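Local coordinates for protein gamma-glutamyltranspeptidase (PDB 6J3A) that is a homologue of gamma-glutamyltranspeptidases, in the Ntn-hydrolase clan, and probably cleaves or transfers gamma-glutamyl or similar amide-linked groups, at residues L158-Y170 / W442-F454. Sequence-based numbering, arbitrary orientation.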
loop_
_atom_site.group_PDB
_atom_site.type_symbol
_atom_site.label_atom_id
_atom_site.label_comp_id
_atom_site.label_asym_id
_atom_site.label_seq_id
_atom_site.Cartn_x
_atom_site.Cartn_y
_atom_site.Cartn_z
ATOM N N LEU A 158 9.989 -28.531 21.302
ATOM C CA LEU A 158 8.953 -28.323 22.314
ATOM C C LEU A 158 7.573 -28.834 21.874
ATOM O O LEU A 158 6.850 -29.432 22.661
ATOM C CB LEU A 158 8.867 -26.838 22.669
ATOM C CG LEU A 158 7.976 -26.412 23.846
ATOM C CD1 LEU A 158 8.415 -27.060 25.154
ATOM C CD2 LEU A 158 7.993 -24.899 24.012
ATOM N N PHE A 159 7.227 -28.601 20.612
ATOM C CA PHE A 159 5.922 -28.994 20.055
ATOM C C PHE A 159 5.801 -30.503 19.891
ATOM O O PHE A 159 4.794 -31.110 20.283
ATOM C CB PHE A 159 5.718 -28.335 18.679
ATOM C CG PHE A 159 5.129 -26.944 18.722
ATOM C CD1 PHE A 159 5.193 -26.137 19.860
ATOM C CD2 PHE A 159 4.530 -26.429 17.585
ATOM C CE1 PHE A 159 4.644 -24.865 19.864
ATOM C CE2 PHE A 159 3.988 -25.152 17.583
ATOM C CZ PHE A 159 4.044 -24.371 18.727
ATOM N N GLU A 160 6.824 -31.094 19.281
ATOM C CA GLU A 160 6.836 -32.529 18.982
ATOM C C GLU A 160 6.837 -33.392 20.240
ATOM O O GLU A 160 6.034 -34.317 20.362
ATOM C CB GLU A 160 8.040 -32.878 18.098
ATOM C CG GLU A 160 7.857 -32.384 16.675
ATOM C CD GLU A 160 9.059 -32.595 15.780
ATOM O OE1 GLU A 160 10.208 -32.686 16.273
ATOM O OE2 GLU A 160 8.835 -32.645 14.557
ATOM N N THR A 161 7.728 -33.053 21.168
ATOM C CA THR A 161 7.989 -33.858 22.361
ATOM C C THR A 161 7.081 -33.527 23.535
ATOM O O THR A 161 6.889 -34.358 24.412
ATOM C CB THR A 161 9.442 -33.685 22.858
ATOM O OG1 THR A 161 9.613 -32.381 23.432
ATOM C CG2 THR A 161 10.460 -33.912 21.722
ATOM N N GLU A 162 6.525 -32.320 23.551
ATOM C CA GLU A 162 5.907 -31.778 24.762
ATOM C C GLU A 162 4.510 -31.198 24.493
ATOM O O GLU A 162 3.534 -31.729 25.022
ATOM C CB GLU A 162 6.872 -30.763 25.389
ATOM C CG GLU A 162 6.937 -30.729 26.903
ATOM C CD GLU A 162 7.256 -32.048 27.587
ATOM O OE1 GLU A 162 8.442 -32.429 27.689
ATOM O OE2 GLU A 162 6.302 -32.672 28.079
ATOM N N TRP A 163 4.411 -30.148 23.663
ATOM C CA TRP A 163 3.108 -29.513 23.318
ATOM C C TRP A 163 2.551 -30.099 22.038
ATOM O O TRP A 163 2.543 -29.459 20.987
ATOM C CB TRP A 163 3.208 -27.987 23.169
ATOM C CG TRP A 163 3.733 -27.246 24.376
ATOM C CD1 TRP A 163 3.929 -27.738 25.640
ATOM C CD2 TRP A 163 4.102 -25.869 24.425
ATOM N NE1 TRP A 163 4.417 -26.753 26.459
ATOM C CE2 TRP A 163 4.536 -25.597 25.738
ATOM C CE3 TRP A 163 4.119 -24.839 23.481
ATOM C CZ2 TRP A 163 4.978 -24.334 26.134
ATOM C CZ3 TRP A 163 4.565 -23.588 23.869
ATOM C CH2 TRP A 163 4.991 -23.347 25.189
ATOM N N THR A 164 2.073 -31.327 22.135
ATOM C CA THR A 164 1.687 -32.084 20.952
ATOM C C THR A 164 0.425 -31.551 20.281
ATOM O O THR A 164 0.227 -31.780 19.088
ATOM C CB THR A 164 1.512 -33.580 21.263
ATOM O OG1 THR A 164 0.606 -33.745 22.357
ATOM C CG2 THR A 164 2.857 -34.213 21.603
ATOM N N THR A 165 -0.424 -30.855 21.032
ATOM C CA THR A 165 -1.619 -30.241 20.446
ATOM C C THR A 165 -1.269 -29.090 19.500
ATOM O O THR A 165 -2.023 -28.802 18.573
ATOM C CB THR A 165 -2.586 -29.721 21.520
ATOM O OG1 THR A 165 -1.886 -28.838 22.410
ATOM C CG2 THR A 165 -3.189 -30.883 22.300
ATOM N N SER A 166 -0.138 -28.433 19.758
ATOM C CA SER A 166 0.384 -27.383 18.880
ATOM C C SER A 166 1.059 -27.958 17.627
ATOM O O SER A 166 0.973 -27.362 16.546
ATOM C CB SER A 166 1.362 -26.477 19.636
ATOM O OG SER A 166 0.693 -25.728 20.634
ATOM N N ALA A 167 1.742 -29.092 17.781
ATOM C CA ALA A 167 2.251 -29.862 16.644
ATOM C C ALA A 167 1.129 -30.268 15.681
ATOM O O ALA A 167 1.287 -30.135 14.469
ATOM C CB ALA A 167 3.003 -31.086 17.130
ATOM N N ASP A 168 -0.010 -30.713 16.219
ATOM C CA ASP A 168 -1.193 -31.086 15.408
ATOM C C ASP A 168 -1.676 -29.974 14.488
ATOM O O ASP A 168 -2.156 -30.236 13.386
ATOM C CB ASP A 168 -2.387 -31.494 16.297
ATOM C CG ASP A 168 -2.140 -32.771 17.090
ATOM O OD1 ASP A 168 -1.281 -33.585 16.689
ATOM O OD2 ASP A 168 -2.820 -32.963 18.121
ATOM N N VAL A 169 -1.575 -28.738 14.959
ATOM C CA VAL A 169 -2.061 -27.575 14.222
ATOM C C VAL A 169 -0.968 -26.967 13.337
ATOM O O VAL A 169 -1.231 -26.641 12.175
ATOM C CB VAL A 169 -2.630 -26.527 15.198
ATOM C CG1 VAL A 169 -3.031 -25.250 14.467
ATOM C CG2 VAL A 169 -3.826 -27.108 15.945
ATOM N N TYR A 170 0.244 -26.834 13.877
ATOM C CA TYR A 170 1.325 -26.105 13.198
ATOM C C TYR A 170 2.401 -26.963 12.527
ATOM O O TYR A 170 3.184 -26.451 11.727
ATOM C CB TYR A 170 1.966 -25.102 14.168
ATOM C CG TYR A 170 1.035 -23.946 14.491
ATOM C CD1 TYR A 170 0.789 -22.932 13.554
ATOM C CD2 TYR A 170 0.370 -23.872 15.716
ATOM C CE1 TYR A 170 -0.077 -21.874 13.839
ATOM C CE2 TYR A 170 -0.498 -22.818 16.005
ATOM C CZ TYR A 170 -0.717 -21.823 15.068
ATOM O OH TYR A 170 -1.573 -20.782 15.362
ATOM N N TRP A 442 -0.142 -16.072 21.406
ATOM C CA TRP A 442 0.671 -16.460 20.260
ATOM C C TRP A 442 1.080 -17.920 20.344
ATOM O O TRP A 442 1.023 -18.533 21.419
ATOM C CB TRP A 442 1.894 -15.550 20.075
ATOM C CG TRP A 442 2.744 -15.290 21.277
ATOM C CD1 TRP A 442 3.473 -16.194 21.983
ATOM C CD2 TRP A 442 2.986 -14.016 21.881
ATOM N NE1 TRP A 442 4.147 -15.564 23.001
ATOM C CE2 TRP A 442 3.862 -14.229 22.964
ATOM C CE3 TRP A 442 2.545 -12.709 21.611
ATOM C CZ2 TRP A 442 4.299 -13.187 23.790
ATOM C CZ3 TRP A 442 2.980 -11.670 22.431
ATOM C CH2 TRP A 442 3.849 -11.913 23.506
ATOM N N LEU A 443 1.496 -18.467 19.204
ATOM C CA LEU A 443 1.673 -19.921 19.057
ATOM C C LEU A 443 2.853 -20.533 19.799
ATOM O O LEU A 443 2.823 -21.723 20.085
ATOM C CB LEU A 443 1.770 -20.317 17.575
ATOM C CG LEU A 443 2.976 -19.851 16.724
ATOM C CD1 LEU A 443 4.211 -20.752 16.816
ATOM C CD2 LEU A 443 2.560 -19.741 15.263
ATOM N N GLN A 444 3.863 -19.729 20.126
ATOM C CA GLN A 444 5.181 -20.239 20.534
ATOM C C GLN A 444 5.365 -20.306 22.049
ATOM O O GLN A 444 6.471 -20.620 22.518
ATOM C CB GLN A 444 6.322 -19.396 19.924
ATOM C CG GLN A 444 6.448 -17.968 20.463
ATOM C CD GLN A 444 5.781 -16.902 19.596
ATOM O OE1 GLN A 444 6.313 -15.803 19.466
ATOM N NE2 GLN A 444 4.618 -17.208 19.014
ATOM N N SER A 445 4.302 -19.998 22.801
ATOM C CA SER A 445 4.386 -19.862 24.268
ATOM C C SER A 445 3.303 -20.575 25.105
ATOM O O SER A 445 3.381 -20.558 26.331
ATOM C CB SER A 445 4.456 -18.377 24.627
ATOM O OG SER A 445 5.602 -17.765 24.035
ATOM N N ASN A 446 2.322 -21.207 24.463
ATOM C CA ASN A 446 1.449 -22.170 25.139
ATOM C C ASN A 446 0.994 -23.249 24.168
ATOM O O ASN A 446 0.859 -23.002 22.968
ATOM C CB ASN A 446 0.223 -21.492 25.771
ATOM C CG ASN A 446 0.398 -21.217 27.259
ATOM O OD1 ASN A 446 0.590 -22.129 28.059
ATOM N ND2 ASN A 446 0.298 -19.951 27.639
ATOM N N PRO A 447 0.737 -24.454 24.688
ATOM C CA PRO A 447 0.155 -25.462 23.820
ATOM C C PRO A 447 -1.241 -25.038 23.354
ATOM O O PRO A 447 -1.990 -24.418 24.112
ATOM C CB PRO A 447 0.052 -26.685 24.740
ATOM C CG PRO A 447 -0.148 -26.096 26.099
ATOM C CD PRO A 447 0.743 -24.883 26.099
ATOM N N VAL A 448 -1.568 -25.374 22.117
ATOM C CA VAL A 448 -2.905 -25.174 21.594
ATOM C C VAL A 448 -3.954 -25.885 22.446
ATOM O O VAL A 448 -3.807 -27.050 22.798
ATOM C CB VAL A 448 -3.003 -25.666 20.131
ATOM C CG1 VAL A 448 -4.457 -25.790 19.661
ATOM C CG2 VAL A 448 -2.243 -24.711 19.220
ATOM N N VAL A 449 -5.014 -25.158 22.759
ATOM C CA VAL A 449 -6.223 -25.745 23.323
ATOM C C VAL A 449 -6.880 -26.574 22.211
ATOM O O VAL A 449 -7.480 -26.009 21.291
ATOM C CB VAL A 449 -7.201 -24.668 23.842
ATOM C CG1 VAL A 449 -8.417 -25.318 24.500
ATOM C CG2 VAL A 449 -6.512 -23.697 24.810
ATOM N N PRO A 450 -6.769 -27.919 22.295
ATOM C CA PRO A 450 -7.012 -28.759 21.112
ATOM C C PRO A 450 -8.390 -28.563 20.466
ATOM O O PRO A 450 -8.466 -28.498 19.234
ATOM C CB PRO A 450 -6.814 -30.199 21.625
ATOM C CG PRO A 450 -6.908 -30.128 23.103
ATOM C CD PRO A 450 -6.598 -28.719 23.524
ATOM N N GLU A 451 -9.441 -28.405 21.270
ATOM C CA GLU A 451 -10.801 -28.262 20.711
ATOM C C GLU A 451 -11.122 -26.847 20.202
ATOM O O GLU A 451 -12.184 -26.632 19.596
ATOM C CB GLU A 451 -11.905 -28.782 21.658
ATOM C CG GLU A 451 -11.878 -28.318 23.106
ATOM C CD GLU A 451 -11.052 -29.226 24.015
ATOM O OE1 GLU A 451 -9.820 -29.022 24.086
ATOM O OE2 GLU A 451 -11.629 -30.130 24.665
ATOM N N LEU A 452 -10.196 -25.904 20.415
ATOM C CA LEU A 452 -10.355 -24.521 19.941
ATOM C C LEU A 452 -9.438 -24.098 18.787
ATOM O O LEU A 452 -9.855 -23.333 17.911
ATOM C CB LEU A 452 -10.182 -23.554 21.103
ATOM C CG LEU A 452 -11.139 -23.758 22.271
ATOM C CD1 LEU A 452 -10.862 -22.665 23.290
ATOM C CD2 LEU A 452 -12.622 -23.783 21.877
ATOM N N GLY A 453 -8.197 -24.566 18.807
ATOM C CA GLY A 453 -7.255 -24.275 17.742
ATOM C C GLY A 453 -6.247 -23.202 18.084
ATOM O O GLY A 453 -5.400 -22.890 17.258
ATOM N N PHE A 454 -6.327 -22.636 19.286
ATOM C CA PHE A 454 -5.394 -21.580 19.708
ATOM C C PHE A 454 -5.041 -21.746 21.187
ATOM O O PHE A 454 -5.798 -22.376 21.921
ATOM C CB PHE A 454 -5.979 -20.180 19.454
ATOM C CG PHE A 454 -7.333 -19.974 20.066
ATOM C CD1 PHE A 454 -7.465 -19.557 21.386
ATOM C CD2 PHE A 454 -8.486 -20.215 19.327
ATOM C CE1 PHE A 454 -8.722 -19.376 21.946
ATOM C CE2 PHE A 454 -9.743 -20.033 19.887
ATOM C CZ PHE A 454 -9.861 -19.613 21.197
HETATM O O HOH W 1 0.497 -23.007 20.197
#
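The indole of Trp-163, the N-cap of helix 164-170, lies flat against the backbone turning from Asn-446 into Pro-447, and its NE1 donates to Met-234 O. Pro-447 CD stands over the five-membered ring in a CH-pi contact, 3.9 Å from its centroid and 12° off the normal, while Leu-158 CD2 lies against the opposite face, over the six-membered ring. Two consecutive hydroxyls grip Val-448 from both ends of its backbone. Thr-165 OG1 donates to Val-448 O (2.7 Å), in the carbonyl plane and on a lone pair, and its CG2 rests on the Pro-450 ring. The buried Ser-166 OG, beside its backbone N (chi1 -67°), accepts from Val-448 N at 2.7 Å and donates to a water that donates to Leu-443 O and Asn-446 O. Phe-159 presents its edge to Leu-443 O, with CZ 3.2 Å away. Leu-443 CD2 sits over one face of Tyr-170, 23° off the ring normal, and Val-448 CG2 meets that ring's edge. This packing seats helices 156-161 and 164-170 on the loop leading into strand 448-449, which pairs antiparallel with 454-455 in a short hairpin, with helix 146-154 against Leu-443 and Tyr-170, and strand 233-234 and helix 220-229 beside Pro-447.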